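Long-range contacts in beta-mannosidase (Trichoderma harzianum, PDB 4CVU), which probably hydrolyses terminal beta-D-mannosyl residues from the non-reducing ends of oligosaccharides, as a fungal member of glycoside hydrolase family 2: residues T41-N46 and A84-Y89; F236-F241 and P251-A256. One frame throughout, in Å; residues are numbered along the deposited sequence.

Interaction 1 (T41-N46 and A84-Y89); sequences TNEYGN and AQNWTY. With NAG (2-acetamido-2-deoxy-beta-D-glucopyranose), chain I; NAG (2-acetamido-2-deoxy-beta-D-glucopyranose), chain C.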
loop_
_atom_site.group_PDB
_atom_site.type_symbol
_atom_site.label_atom_id
_atom_site.label_comp_id
_atom_site.label_asym_id
_atom_site.label_seq_id
_atom_site.Cartn_x
_atom_site.Cartn_y
_atom_site.Cartn_z
ATOM N N THR A 41 -0.369 -25.508 -12.202
ATOM C CA THR A 41 -0.504 -24.966 -13.553
ATOM C C THR A 41 -1.937 -24.504 -13.782
ATOM O O THR A 41 -2.866 -25.091 -13.244
ATOM C CB THR A 41 -0.182 -26.001 -14.651
ATOM O OG1 THR A 41 -0.884 -27.216 -14.378
ATOM C CG2 THR A 41 1.329 -26.288 -14.716
ATOM N N ASN A 42 -2.094 -23.475 -14.610
ATOM C CA ASN A 42 -3.406 -22.950 -14.909
ATOM C C ASN A 42 -4.057 -23.734 -16.035
ATOM O O ASN A 42 -3.575 -24.801 -16.425
ATOM C CB ASN A 42 -3.316 -21.455 -15.196
ATOM C CG ASN A 42 -2.706 -21.137 -16.544
ATOM O OD1 ASN A 42 -1.706 -21.738 -16.961
ATOM N ND2 ASN A 42 -3.271 -20.120 -17.204
ATOM N N GLU A 43 -5.176 -23.233 -16.543
ATOM C CA GLU A 43 -5.896 -23.911 -17.610
ATOM C C GLU A 43 -5.280 -23.705 -18.997
ATOM O O GLU A 43 -5.343 -24.599 -19.838
ATOM C CB GLU A 43 -7.353 -23.429 -17.622
ATOM C CG GLU A 43 -8.241 -24.209 -18.562
ATOM C CD GLU A 43 -9.718 -23.879 -18.396
ATOM O OE1 GLU A 43 -10.161 -23.407 -17.310
ATOM O OE2 GLU A 43 -10.449 -24.102 -19.367
ATOM N N TYR A 44 -4.687 -22.547 -19.242
ATOM C CA TYR A 44 -4.257 -22.182 -20.578
ATOM C C TYR A 44 -2.765 -22.435 -20.853
ATOM O O TYR A 44 -2.222 -21.929 -21.820
ATOM C CB TYR A 44 -4.707 -20.733 -20.875
ATOM C CG TYR A 44 -6.186 -20.545 -20.540
ATOM C CD1 TYR A 44 -7.170 -21.287 -21.202
ATOM C CD2 TYR A 44 -6.593 -19.678 -19.538
ATOM C CE1 TYR A 44 -8.510 -21.152 -20.885
ATOM C CE2 TYR A 44 -7.935 -19.530 -19.222
ATOM C CZ TYR A 44 -8.892 -20.269 -19.901
ATOM O OH TYR A 44 -10.216 -20.137 -19.574
ATOM N N GLY A 45 -2.109 -23.239 -20.030
ATOM C CA GLY A 45 -0.711 -23.613 -20.287
ATOM C C GLY A 45 0.359 -22.536 -20.134
ATOM O O GLY A 45 1.509 -22.771 -20.476
ATOM N N ASN A 46 0.004 -21.370 -19.601
ATOM C CA ASN A 46 0.942 -20.246 -19.549
ATOM C C ASN A 46 1.302 -19.735 -18.147
ATOM O O ASN A 46 1.996 -18.742 -18.021
ATOM C CB ASN A 46 0.451 -19.098 -20.446
ATOM C CG ASN A 46 -0.954 -18.640 -20.123
ATOM O OD1 ASN A 46 -1.599 -19.160 -19.232
ATOM N ND2 ASN A 46 -1.433 -17.651 -20.878
ATOM N N ALA A 84 -12.225 -17.943 -12.440
ATOM C CA ALA A 84 -12.824 -18.264 -13.714
ATOM C C ALA A 84 -12.186 -19.440 -14.490
ATOM O O ALA A 84 -12.708 -19.830 -15.521
ATOM C CB ALA A 84 -12.928 -17.024 -14.574
ATOM N N GLN A 85 -11.056 -19.972 -14.033
ATOM C CA GLN A 85 -10.381 -21.082 -14.716
ATOM C C GLN A 85 -9.957 -22.265 -13.833
ATOM O O GLN A 85 -9.974 -22.179 -12.633
ATOM C CB GLN A 85 -9.185 -20.580 -15.486
ATOM C CG GLN A 85 -8.033 -20.188 -14.612
ATOM C CD GLN A 85 -6.888 -19.619 -15.411
ATOM O OE1 GLN A 85 -6.171 -20.351 -16.018
ATOM N NE2 GLN A 85 -6.723 -18.313 -15.395
ATOM N N ASN A 86 -9.599 -23.381 -14.455
ATOM C CA ASN A 86 -9.047 -24.555 -13.766
ATOM C C ASN A 86 -7.619 -24.409 -13.263
ATOM O O ASN A 86 -6.818 -23.777 -13.879
ATOM C CB ASN A 86 -9.065 -25.810 -14.643
ATOM C CG ASN A 86 -10.457 -26.389 -14.864
ATOM O OD1 ASN A 86 -11.406 -25.676 -15.008
ATOM N ND2 ASN A 86 -10.551 -27.697 -14.900
ATOM N N TRP A 87 -7.318 -25.025 -12.144
ATOM C CA TRP A 87 -5.957 -25.104 -11.624
ATOM C C TRP A 87 -5.631 -26.543 -11.317
ATOM O O TRP A 87 -6.384 -27.220 -10.665
ATOM C CB TRP A 87 -5.798 -24.227 -10.348
ATOM C CG TRP A 87 -5.975 -22.812 -10.706
ATOM C CD1 TRP A 87 -7.164 -22.135 -10.764
ATOM C CD2 TRP A 87 -4.971 -21.924 -11.191
ATOM N NE1 TRP A 87 -6.952 -20.864 -11.221
ATOM C CE2 TRP A 87 -5.612 -20.706 -11.496
ATOM C CE3 TRP A 87 -3.587 -22.034 -11.383
ATOM C CZ2 TRP A 87 -4.917 -19.583 -11.979
ATOM C CZ3 TRP A 87 -2.887 -20.928 -11.838
ATOM C CH2 TRP A 87 -3.556 -19.709 -12.132
ATOM N N THR A 88 -4.474 -27.001 -11.751
ATOM C CA THR A 88 -4.110 -28.376 -11.546
ATOM C C THR A 88 -2.885 -28.467 -10.663
ATOM O O THR A 88 -1.843 -27.822 -10.952
ATOM C CB THR A 88 -3.893 -29.103 -12.905
ATOM O OG1 THR A 88 -5.137 -29.156 -13.618
ATOM C CG2 THR A 88 -3.350 -30.502 -12.708
ATOM N N TYR A 89 -3.020 -29.264 -9.602
ATOM C CA TYR A 89 -1.916 -29.610 -8.682
ATOM C C TYR A 89 -1.288 -30.933 -9.138
ATOM O O TYR A 89 -1.958 -31.966 -9.156
ATOM C CB TYR A 89 -2.449 -29.733 -7.246
ATOM C CG TYR A 89 -2.598 -28.381 -6.545
ATOM C CD1 TYR A 89 -3.591 -27.483 -6.918
ATOM C CD2 TYR A 89 -1.739 -28.019 -5.515
ATOM C CE1 TYR A 89 -3.703 -26.251 -6.297
ATOM C CE2 TYR A 89 -1.859 -26.814 -4.872
ATOM C CZ TYR A 89 -2.833 -25.916 -5.262
ATOM O OH TYR A 89 -2.908 -24.674 -4.615
HETATM C C1 NAG I . -2.767 -17.077 -20.749
HETATM C C2 NAG I . -2.689 -15.560 -20.553
HETATM C C3 NAG I . -4.073 -14.929 -20.550
HETATM C C4 NAG I . -4.849 -15.329 -21.787
HETATM C C5 NAG I . -4.834 -16.845 -21.990
HETATM C C6 NAG I . -5.370 -17.173 -23.372
HETATM C C7 NAG I . -0.756 -15.113 -19.116
HETATM C C8 NAG I . -0.316 -14.762 -17.724
HETATM N N2 NAG I . -2.067 -15.228 -19.294
HETATM O O3 NAG I . -3.968 -13.524 -20.519
HETATM O O4 NAG I . -6.173 -14.865 -21.634
HETATM O O5 NAG I . -3.520 -17.376 -21.918
HETATM O O6 NAG I . -4.782 -18.384 -23.810
HETATM O O7 NAG I . 0.071 -15.277 -20.015
HETATM C C1 NAG C . -11.740 -28.415 -15.112
HETATM C C2 NAG C . -11.488 -29.392 -16.288
HETATM C C3 NAG C . -12.681 -30.319 -16.475
HETATM C C4 NAG C . -13.122 -30.963 -15.163
HETATM C C5 NAG C . -13.225 -29.921 -14.019
HETATM C C6 NAG C . -13.484 -30.579 -12.645
HETATM C C7 NAG C . -10.004 -28.545 -18.010
HETATM C C8 NAG C . -9.808 -27.786 -19.288
HETATM N N2 NAG C . -11.239 -28.670 -17.531
HETATM O O3 NAG C . -12.322 -31.315 -17.421
HETATM O O4 NAG C . -14.395 -31.556 -15.375
HETATM O O5 NAG C . -12.045 -29.141 -13.936
HETATM O O6 NAG C . -12.343 -31.269 -12.162
HETATM O O7 NAG C . -9.041 -29.017 -17.445
HETATM O O HOH W 1 0.625 -28.770 -12.581
HETATM O O HOH W 2 -5.629 -26.620 -14.842
HETATM O O HOH W 3 -10.992 -18.451 -17.728
#
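Gln-85 sets its CG between its own backbone N and carbonyl carbon (chi1 73°), and Asn-42 does the same with its CG (chi1 74°). From Gln-85 the chain then runs extended, and its OE1 arrives between Asn-42 and Glu-43. Two N-H groups meet there. Glu-43 N gives a fairly straight bond to Gln-85 OE1 of 3.1 Å, in the carbonyl plane. Asn-42 ND2 bonds to the same oxygen on a lone pair, more bent, with the two amide planes 48° apart. Asn-42 ND2 has a second acceptor in Asn-46 OD1, at 2.8 Å. Ile-47 N donates to Asn-42 OD1, so the two ends of the amide are told apart. Gln-85 NE2 is held by Trp-81 O. An alanine in place of Gln-85 would probably leave Glu-43 N and one N-H of Asn-42 without this acceptor and let the loop shift. Asn-42 CB sits over one face of the Trp-87 indole, 3.7 Å from the centroid of its six-membered ring. The extended side chain of Glu-43 brings OE1 to Asn-86 N, from which it accepts at 2.9 Å on the anti side. A salt bridge to Arg-161 engages the same oxygen. At the sheet end, Thr-41 and Thr-88 form an antiparallel hydrogen-bonded pair, with Thr-88 N 2.9 Å from Thr-41 O. Asn-46 and Asn-86 each carry an N-linked NAG through ND2, and Asn-86 ND2 also hydrogen-bonds to Asn-155 OD1. The contact belongs to the galactose-binding-like domain. It joins the loop after strand 38-41 to the start of strand 87-91, whose other neighbour is strand 152-156. Helix 57-63 packs on Trp-87, and helix 159-168 lies against Tyr-44 and Asn-86.

Interaction 2 (F236-F241 and P251-A256); sequences FRKGQF and PWVVNA. With NAG (2-acetamido-2-deoxy-beta-D-glucopyranose), chain E.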
loop_
_atom_site.group_PDB
_atom_site.type_symbol
_atom_site.label_atom_id
_atom_site.label_comp_id
_atom_site.label_asym_id
_atom_site.label_seq_id
_atom_site.Cartn_x
_atom_site.Cartn_y
_atom_site.Cartn_z
ATOM N N PHE A 236 -22.614 -40.333 26.502
ATOM C CA PHE A 236 -23.930 -39.835 26.903
ATOM C C PHE A 236 -24.389 -40.535 28.189
ATOM O O PHE A 236 -23.760 -41.494 28.632
ATOM C CB PHE A 236 -24.956 -40.038 25.784
ATOM C CG PHE A 236 -25.037 -41.443 25.271
ATOM C CD1 PHE A 236 -24.074 -41.945 24.393
ATOM C CD2 PHE A 236 -26.073 -42.273 25.667
ATOM C CE1 PHE A 236 -24.149 -43.229 23.928
ATOM C CE2 PHE A 236 -26.150 -43.574 25.212
ATOM C CZ PHE A 236 -25.180 -44.055 24.347
ATOM N N ARG A 237 -25.461 -40.023 28.788
ATOM C CA ARG A 237 -26.061 -40.667 29.948
ATOM C C ARG A 237 -26.949 -41.785 29.446
ATOM O O ARG A 237 -27.599 -41.674 28.395
ATOM C CB ARG A 237 -26.889 -39.662 30.767
ATOM C CG ARG A 237 -26.088 -38.542 31.443
ATOM C CD ARG A 237 -25.441 -39.006 32.731
ATOM N NE ARG A 237 -24.695 -37.956 33.418
ATOM C CZ ARG A 237 -24.173 -38.065 34.643
ATOM N NH1 ARG A 237 -24.326 -39.184 35.348
ATOM N NH2 ARG A 237 -23.502 -37.053 35.185
ATOM N N LYS A 238 -27.002 -42.867 30.201
ATOM C CA LYS A 238 -27.811 -43.984 29.787
ATOM C C LYS A 238 -29.281 -43.539 29.657
ATOM O O LYS A 238 -29.810 -42.828 30.507
ATOM C CB LYS A 238 -27.662 -45.135 30.773
ATOM C CG LYS A 238 -28.151 -46.451 30.216
ATOM C CD LYS A 238 -27.458 -47.645 30.857
ATOM C CE LYS A 238 -27.968 -48.943 30.236
ATOM N NZ LYS A 238 -27.824 -48.906 28.739
ATOM N N GLY A 239 -29.921 -43.937 28.569
ATOM C CA GLY A 239 -31.308 -43.538 28.279
ATOM C C GLY A 239 -31.456 -42.181 27.576
ATOM O O GLY A 239 -32.566 -41.768 27.273
ATOM N N GLN A 240 -30.346 -41.483 27.348
ATOM C CA GLN A 240 -30.385 -40.116 26.784
ATOM C C GLN A 240 -30.781 -40.134 25.321
ATOM O O GLN A 240 -30.280 -40.940 24.538
ATOM C CB GLN A 240 -29.027 -39.402 26.960
ATOM C CG GLN A 240 -28.933 -37.987 26.363
ATOM C CD GLN A 240 -27.626 -37.277 26.705
ATOM O OE1 GLN A 240 -26.731 -37.821 27.369
ATOM N NE2 GLN A 240 -27.519 -36.008 26.259
ATOM N N PHE A 241 -31.629 -39.197 24.943
ATOM C CA PHE A 241 -31.924 -38.943 23.549
ATOM C C PHE A 241 -31.733 -37.468 23.155
ATOM O O PHE A 241 -31.762 -36.595 23.999
ATOM C CB PHE A 241 -33.350 -39.379 23.233
ATOM C CG PHE A 241 -33.719 -39.205 21.787
ATOM C CD1 PHE A 241 -33.166 -40.020 20.818
ATOM C CD2 PHE A 241 -34.554 -38.185 21.394
ATOM C CE1 PHE A 241 -33.497 -39.850 19.490
ATOM C CE2 PHE A 241 -34.871 -38.008 20.070
ATOM C CZ PHE A 241 -34.350 -38.848 19.120
ATOM N N PRO A 251 -25.730 -43.908 34.760
ATOM C CA PRO A 251 -24.364 -44.230 34.313
ATOM C C PRO A 251 -23.998 -43.666 32.925
ATOM O O PRO A 251 -24.874 -43.411 32.095
ATOM C CB PRO A 251 -24.335 -45.771 34.303
ATOM C CG PRO A 251 -25.761 -46.207 34.327
ATOM C CD PRO A 251 -26.556 -45.111 34.967
ATOM N N TRP A 252 -22.704 -43.484 32.697
ATOM C CA TRP A 252 -22.213 -43.013 31.392
ATOM C C TRP A 252 -22.115 -44.191 30.434
ATOM O O TRP A 252 -21.710 -45.271 30.838
ATOM C CB TRP A 252 -20.843 -42.346 31.540
ATOM C CG TRP A 252 -20.898 -41.023 32.210
ATOM C CD1 TRP A 252 -20.530 -40.732 33.492
ATOM C CD2 TRP A 252 -21.344 -39.797 31.632
ATOM N NE1 TRP A 252 -20.720 -39.389 33.748
ATOM C CE2 TRP A 252 -21.231 -38.799 32.624
ATOM C CE3 TRP A 252 -21.839 -39.445 30.371
ATOM C CZ2 TRP A 252 -21.585 -37.472 32.388
ATOM C CZ3 TRP A 252 -22.193 -38.127 30.144
ATOM C CH2 TRP A 252 -22.069 -37.157 31.142
ATOM N N VAL A 253 -22.526 -44.004 29.185
ATOM C CA VAL A 253 -22.252 -44.979 28.146
ATOM C C VAL A 253 -21.239 -44.344 27.210
ATOM O O VAL A 253 -21.440 -43.205 26.758
ATOM C CB VAL A 253 -23.502 -45.375 27.349
ATOM C CG1 VAL A 253 -23.151 -46.429 26.297
ATOM C CG2 VAL A 253 -24.599 -45.889 28.268
ATOM N N VAL A 254 -20.133 -45.044 26.983
ATOM C CA VAL A 254 -19.131 -44.672 26.001
ATOM C C VAL A 254 -19.285 -45.573 24.782
ATOM O O VAL A 254 -19.062 -46.764 24.870
ATOM C CB VAL A 254 -17.723 -44.839 26.570
ATOM C CG1 VAL A 254 -16.660 -44.476 25.531
ATOM C CG2 VAL A 254 -17.560 -44.000 27.837
ATOM N N ASN A 255 -19.692 -45.001 23.652
ATOM C CA ASN A 255 -19.862 -45.731 22.417
ATOM C C ASN A 255 -18.775 -45.343 21.419
ATOM O O ASN A 255 -18.534 -44.167 21.212
ATOM C CB ASN A 255 -21.241 -45.417 21.837
ATOM C CG ASN A 255 -21.638 -46.349 20.706
ATOM O OD1 ASN A 255 -21.097 -47.443 20.548
ATOM N ND2 ASN A 255 -22.606 -45.903 19.913
ATOM N N ALA A 256 -18.128 -46.322 20.809
ATOM C CA ALA A 256 -17.014 -46.071 19.924
ATOM C C ALA A 256 -17.251 -46.774 18.616
ATOM O O ALA A 256 -17.340 -47.973 18.582
ATOM C CB ALA A 256 -15.721 -46.556 20.545
HETATM C C1 NAG E . -23.127 -46.600 18.756
HETATM C C2 NAG E . -24.561 -47.098 18.919
HETATM C C3 NAG E . -25.005 -47.792 17.648
HETATM C C4 NAG E . -24.865 -46.833 16.450
HETATM C C5 NAG E . -23.445 -46.269 16.420
HETATM C C6 NAG E . -23.197 -45.174 15.387
HETATM C C7 NAG E . -25.236 -47.663 21.204
HETATM C C8 NAG E . -25.196 -48.680 22.310
HETATM N N2 NAG E . -24.620 -47.985 20.075
HETATM O O3 NAG E . -26.347 -48.178 17.815
HETATM O O4 NAG E . -25.106 -47.525 15.241
HETATM O O5 NAG E . -23.102 -45.714 17.663
HETATM O O6 NAG E . -21.802 -44.916 15.372
HETATM O O7 NAG E . -25.830 -46.602 21.379
#
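Arg-237 lays its side chain over one face of the Trp-252 indole. This is the end of an antiparallel pairing between strands 227-237 and 252-261 of the sheet in the family 2 immunoglobulin-like domain. Arg-237 CD stands 4.0 Å from the centroid of the six-membered ring, almost on its normal. The guanidinium also lies over the ring, 33° from parallel, with Arg-237 NE 3.3 Å from Trp-252 CZ2. A bend at chi2 (-81°) turns CD back over the indole, although the side chain sets out away from strand 252-261. Arg-237 NH1 is held by Ala-250 O. Phe-236 and Val-253 project together from the other side of the sheet. Val-253 CB packs over the phenyl face, and Phe-236 CZ lies 3.7 Å from Val-253 CG1. Their backbones form a hydrogen-bonded pair, and Lys-238 N adds a bond of 2.9 Å to Pro-251 O. Lys-238 and Gly-239, the latter with positive phi, are the middle residues of a type II turn closed by Gln-240 N to Arg-237 O. Asn-255 carries an N-linked NAG on ND2. The extended side chain of Gln-240 spans the turn, and its OE1 accepts from Arg-237 N at 2.9 Å.

Interaction 1 and interaction 2 lie in different domains and follow one another along the chain. Their centres are 51 Å apart and their nearest atoms about 34 Å, so they do not touch. Both pair antiparallel strands near a strand end, and both place a side chain over a tryptophan face. Both carry N-linked sugar: two attachment sites at 41-46 with 84-89, one at 236-241 with 251-256. These glycans are attached to the protein and do not mark a substrate pocket. A cadmium ion lies about 8 Å from the side chain of Pro-251 in interaction 2.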